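Local atomic coordinates of Azi13 (Streptomyces sahachiroi, PDB entry 5HMC), a protein that probably acts as a hotdog-fold thioesterase of the PaaI family, hydrolysing aromatic acyl thioesters, and binds 5-methylnaphthalene-1-carboxylic acid. Residues A[16-21]-A[53-58]. Numbering follows the deposited sequence.
Sequences EHLGLQ and CAVVES. With 5NE (5-methylnaphthalene-1-carboxylic acid), chain B.
Leu18 and Leu20 reach from the end of helix 13-18 and the turn after it onto one flank of helix 49-68; no hydrogen bond passes between the two segments, and the leucine methyls meet Ala54, Val55 and the side chain of Ser58. Leu18 brings a single methyl, CD1, which rests 3.8 Å from Ala54 CB and 3.6 Å from Ser58 OG. Leu20 divides its two methyls between Val55 and Ser58: CD2 lies against both methyls of Val55, 4.0 Å from Val55 CG2, while CD1 presses tightly on Ser58, at 3.5 Å from Ser58 CB. Both leucines have CG anti to the carbonyl carbon (chi1 -70° in Leu18), which carries their methyls out toward the helix. Between them Gly19, at positive phi, ends helix 13-18 in a Schellman motif, and the leucines before and after it both point their CB toward helix 49-68. The Ser58 hydroxyl, flanked by leucine methyls, donates to Ala54 O at 2.7 Å; that carbonyl also takes Ser58 N from the opposite face of its plane. His48 of the second subunit is a further hydrogen-bond partner of Ser58 OG.

Farther round the helix, Glu57 OE2 sits 2.7 Å from O1N of the bound naphthoic acid, while Asn79 holds Glu57 OE1. With an alanine in place of this glutamate, the ligand carboxyl is likely to lose this close neighbour, and Asn79 ND2 its bond to OE1, keeping the weak one to Cys53 O. Helix 49-68, wrapped by an antiparallel sheet and lining a ligand site to which Ser61 OG and, from the second subunit, Gly49 N also contribute hydrogen bonds, is the central helix of the hotdog fold.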
ATOM      1  N   GLU A  16       4.074  21.299 -13.734  1.00 49.39           N
ATOM      2  CA  GLU A  16       4.613  21.770 -15.007  1.00 51.95           C
ATOM      3  C   GLU A  16       5.913  21.042 -15.358  1.00 53.89           C
ATOM      4  O   GLU A  16       6.095  20.594 -16.495  1.00 56.64           O
ATOM      5  CB  GLU A  16       4.821  23.289 -14.970  1.00 44.54           C
ATOM      6  N   HIS A  17       6.827  20.894 -14.393  1.00 51.90           N
ATOM      7  CA  HIS A  17       8.090  20.218 -14.696  1.00 53.44           C
ATOM      8  C   HIS A  17       7.876  18.767 -15.126  1.00 55.99           C
ATOM      9  O   HIS A  17       8.629  18.242 -15.960  1.00 54.99           O
ATOM     10  CB  HIS A  17       9.019  20.272 -13.491  1.00 55.16           C
ATOM     11  CG  HIS A  17      10.132  19.271 -13.547  1.00 56.69           C
ATOM     12  ND1 HIS A  17      11.274  19.467 -14.295  1.00 59.87           N
ATOM     13  CD2 HIS A  17      10.278  18.065 -12.947  1.00 58.94           C
ATOM     14  CE1 HIS A  17      12.077  18.429 -14.148  1.00 59.85           C
ATOM     15  NE2 HIS A  17      11.496  17.565 -13.334  1.00 59.48           N
ATOM     16  N   LEU A  18       6.867  18.098 -14.567  1.00 51.64           N
ATOM     17  CA  LEU A  18       6.535  16.762 -15.037  1.00 51.14           C
ATOM     18  C   LEU A  18       6.103  16.764 -16.493  1.00 52.76           C
ATOM     19  O   LEU A  18       6.193  15.729 -17.156  1.00 55.77           O
ATOM     20  CB  LEU A  18       5.431  16.155 -14.173  1.00 39.26           C
ATOM     21  CG  LEU A  18       5.861  15.792 -12.752  1.00 45.35           C
ATOM     22  CD1 LEU A  18       4.673  15.284 -11.949  1.00 40.90           C
ATOM     23  CD2 LEU A  18       7.001  14.773 -12.734  1.00 39.87           C
ATOM     24  N   GLY A  19       5.643  17.900 -17.009  1.00 53.12           N
ATOM     25  CA  GLY A  19       5.160  17.939 -18.371  1.00 50.26           C
ATOM     26  C   GLY A  19       3.743  17.457 -18.549  1.00 52.91           C
ATOM     27  O   GLY A  19       3.354  17.104 -19.667  1.00 50.17           O
ATOM     28  N   LEU A  20       2.951  17.426 -17.484  1.00 42.91           N
ATOM     29  CA  LEU A  20       1.576  16.979 -17.622  1.00 47.07           C
ATOM     30  C   LEU A  20       0.761  18.029 -18.356  1.00 55.13           C
ATOM     31  O   LEU A  20       0.943  19.231 -18.163  1.00 55.04           O
ATOM     32  CB  LEU A  20       0.955  16.696 -16.259  1.00 43.74           C
ATOM     33  CG  LEU A  20       1.503  15.489 -15.511  1.00 43.06           C
ATOM     34  CD1 LEU A  20       0.879  15.401 -14.144  1.00 43.84           C
ATOM     35  CD2 LEU A  20       1.206  14.229 -16.295  1.00 44.28           C
ATOM     36  N   GLN A  21      -0.138  17.570 -19.214  1.00 56.53           N
ATOM     37  CA  GLN A  21      -1.035  18.446 -19.951  1.00 53.25           C
ATOM     38  C   GLN A  21      -2.423  17.860 -19.793  1.00 51.10           C
ATOM     39  O   GLN A  21      -2.689  16.749 -20.261  1.00 53.64           O
ATOM     40  CB  GLN A  21      -0.626  18.552 -21.417  1.00 55.34           C
ATOM     41  CG  GLN A  21       0.805  19.034 -21.574  1.00 56.01           C
ATOM     42  CD  GLN A  21       1.082  19.628 -22.932  1.00 80.42           C
ATOM     43  OE1 GLN A  21       1.461  18.918 -23.865  1.00 84.09           O
ATOM     44  NE2 GLN A  21       0.899  20.943 -23.054  1.00 86.65           N
ATOM     45  N   CYS A  53       4.801   7.871  -9.551  1.00 36.71           N
ATOM     46  CA  CYS A  53       4.103   8.238  -8.322  1.00 36.83           C
ATOM     47  C   CYS A  53       3.673   9.700  -8.348  1.00 39.60           C
ATOM     48  O   CYS A  53       2.544  10.031  -7.963  1.00 37.16           O
ATOM     49  CB  CYS A  53       4.999   7.990  -7.114  1.00 35.89           C
ATOM     50  SG  CYS A  53       5.703   6.334  -7.001  1.00 40.32           S
ATOM     51  N   ALA A  54       4.569  10.590  -8.795  1.00 38.65           N
ATOM     52  CA  ALA A  54       4.247  12.009  -8.857  1.00 39.80           C
ATOM     53  C   ALA A  54       3.151  12.288  -9.879  1.00 42.70           C
ATOM     54  O   ALA A  54       2.293  13.147  -9.655  1.00 39.09           O
ATOM     55  CB  ALA A  54       5.504  12.815  -9.173  1.00 35.00           C
ATOM     56  N   VAL A  55       3.155  11.579 -11.010  1.00 37.68           N
ATOM     57  CA  VAL A  55       2.064  11.744 -11.966  1.00 39.15           C
ATOM     58  C   VAL A  55       0.752  11.271 -11.355  1.00 38.06           C
ATOM     59  O   VAL A  55      -0.287  11.935 -11.476  1.00 37.72           O
ATOM     60  CB  VAL A  55       2.376  10.993 -13.276  1.00 41.96           C
ATOM     61  CG1 VAL A  55       1.101  10.783 -14.084  1.00 36.89           C
ATOM     62  CG2 VAL A  55       3.389  11.764 -14.090  1.00 41.62           C
ATOM     63  N   VAL A  56       0.775  10.109 -10.702  1.00 39.45           N
ATOM     64  CA  VAL A  56      -0.419   9.607 -10.026  1.00 36.17           C
ATOM     65  C   VAL A  56      -0.904  10.615  -8.989  1.00 39.14           C
ATOM     66  O   VAL A  56      -2.103  10.891  -8.878  1.00 37.64           O
ATOM     67  CB  VAL A  56      -0.122   8.233  -9.385  1.00 35.62           C
ATOM     68  CG1 VAL A  56      -1.204   7.858  -8.387  1.00 37.72           C
ATOM     69  CG2 VAL A  56      -0.018   7.152 -10.443  1.00 35.29           C
ATOM     70  N   GLU A  57       0.018  11.166  -8.204  1.00 38.33           N
ATOM     71  CA  GLU A  57      -0.377  12.150  -7.203  1.00 42.12           C
ATOM     72  C   GLU A  57      -0.998  13.376  -7.863  1.00 44.62           C
ATOM     73  O   GLU A  57      -2.007  13.917  -7.381  1.00 39.39           O
ATOM     74  CB  GLU A  57       0.840  12.548  -6.364  1.00 36.57           C
ATOM     75  CG  GLU A  57       0.509  13.465  -5.197  1.00 44.36           C
ATOM     76  CD  GLU A  57       0.166  12.686  -3.949  1.00 45.65           C
ATOM     77  OE1 GLU A  57       0.466  11.466  -3.925  1.00 47.42           O
ATOM     78  OE2 GLU A  57      -0.388  13.289  -3.000  1.00 51.05           O
ATOM     79  N   SER A  58      -0.416  13.816  -8.984  1.00 39.35           N
ATOM     80  CA  SER A  58      -0.860  15.051  -9.623  1.00 36.39           C
ATOM     81  C   SER A  58      -2.280  14.915 -10.160  1.00 39.76           C
ATOM     82  O   SER A  58      -3.129  15.796  -9.951  1.00 43.38           O
ATOM     83  CB  SER A  58       0.103  15.421 -10.757  1.00 34.16           C
ATOM     84  OG  SER A  58       1.430  15.590 -10.304  1.00 36.40           O
TER
HETATM   85  O1N 5NE B 300      -0.973  15.953  -3.189  1.00 53.69           O
HETATM   86  C1L 5NE B 300      -0.164  16.770  -3.681  1.00 48.64           C
HETATM   87  O1M 5NE B 300       1.020  16.849  -3.309  1.00 45.18           O
HETATM   88  C1J 5NE B 300      -0.679  17.631  -4.788  1.00 50.19           C
HETATM   89  C1E 5NE B 300      -1.849  18.510  -4.580  1.00 45.16           C
HETATM   90  C1F 5NE B 300      -2.523  18.624  -3.366  1.00 49.35           C
HETATM   91  C1A 5NE B 300      -3.619  19.485  -3.254  1.00 47.44           C
HETATM   92  C1I 5NE B 300      -0.089  17.582  -6.050  1.00 51.44           C
HETATM   93  C1H 5NE B 300      -0.570  18.348  -7.115  1.00 50.45           C
HETATM   94  C1G 5NE B 300      -1.662  19.198  -6.973  1.00 51.02           C
HETATM   95  C1D 5NE B 300      -2.301  19.290  -5.748  1.00 47.86           C
HETATM   96  C1C 5NE B 300      -3.458  20.171  -5.590  1.00 53.13           C
HETATM   97  C1O 5NE B 300      -3.895  20.954  -6.800  1.00 57.15           C
HETATM   98  C1B 5NE B 300      -4.080  20.245  -4.338  1.00 52.29           C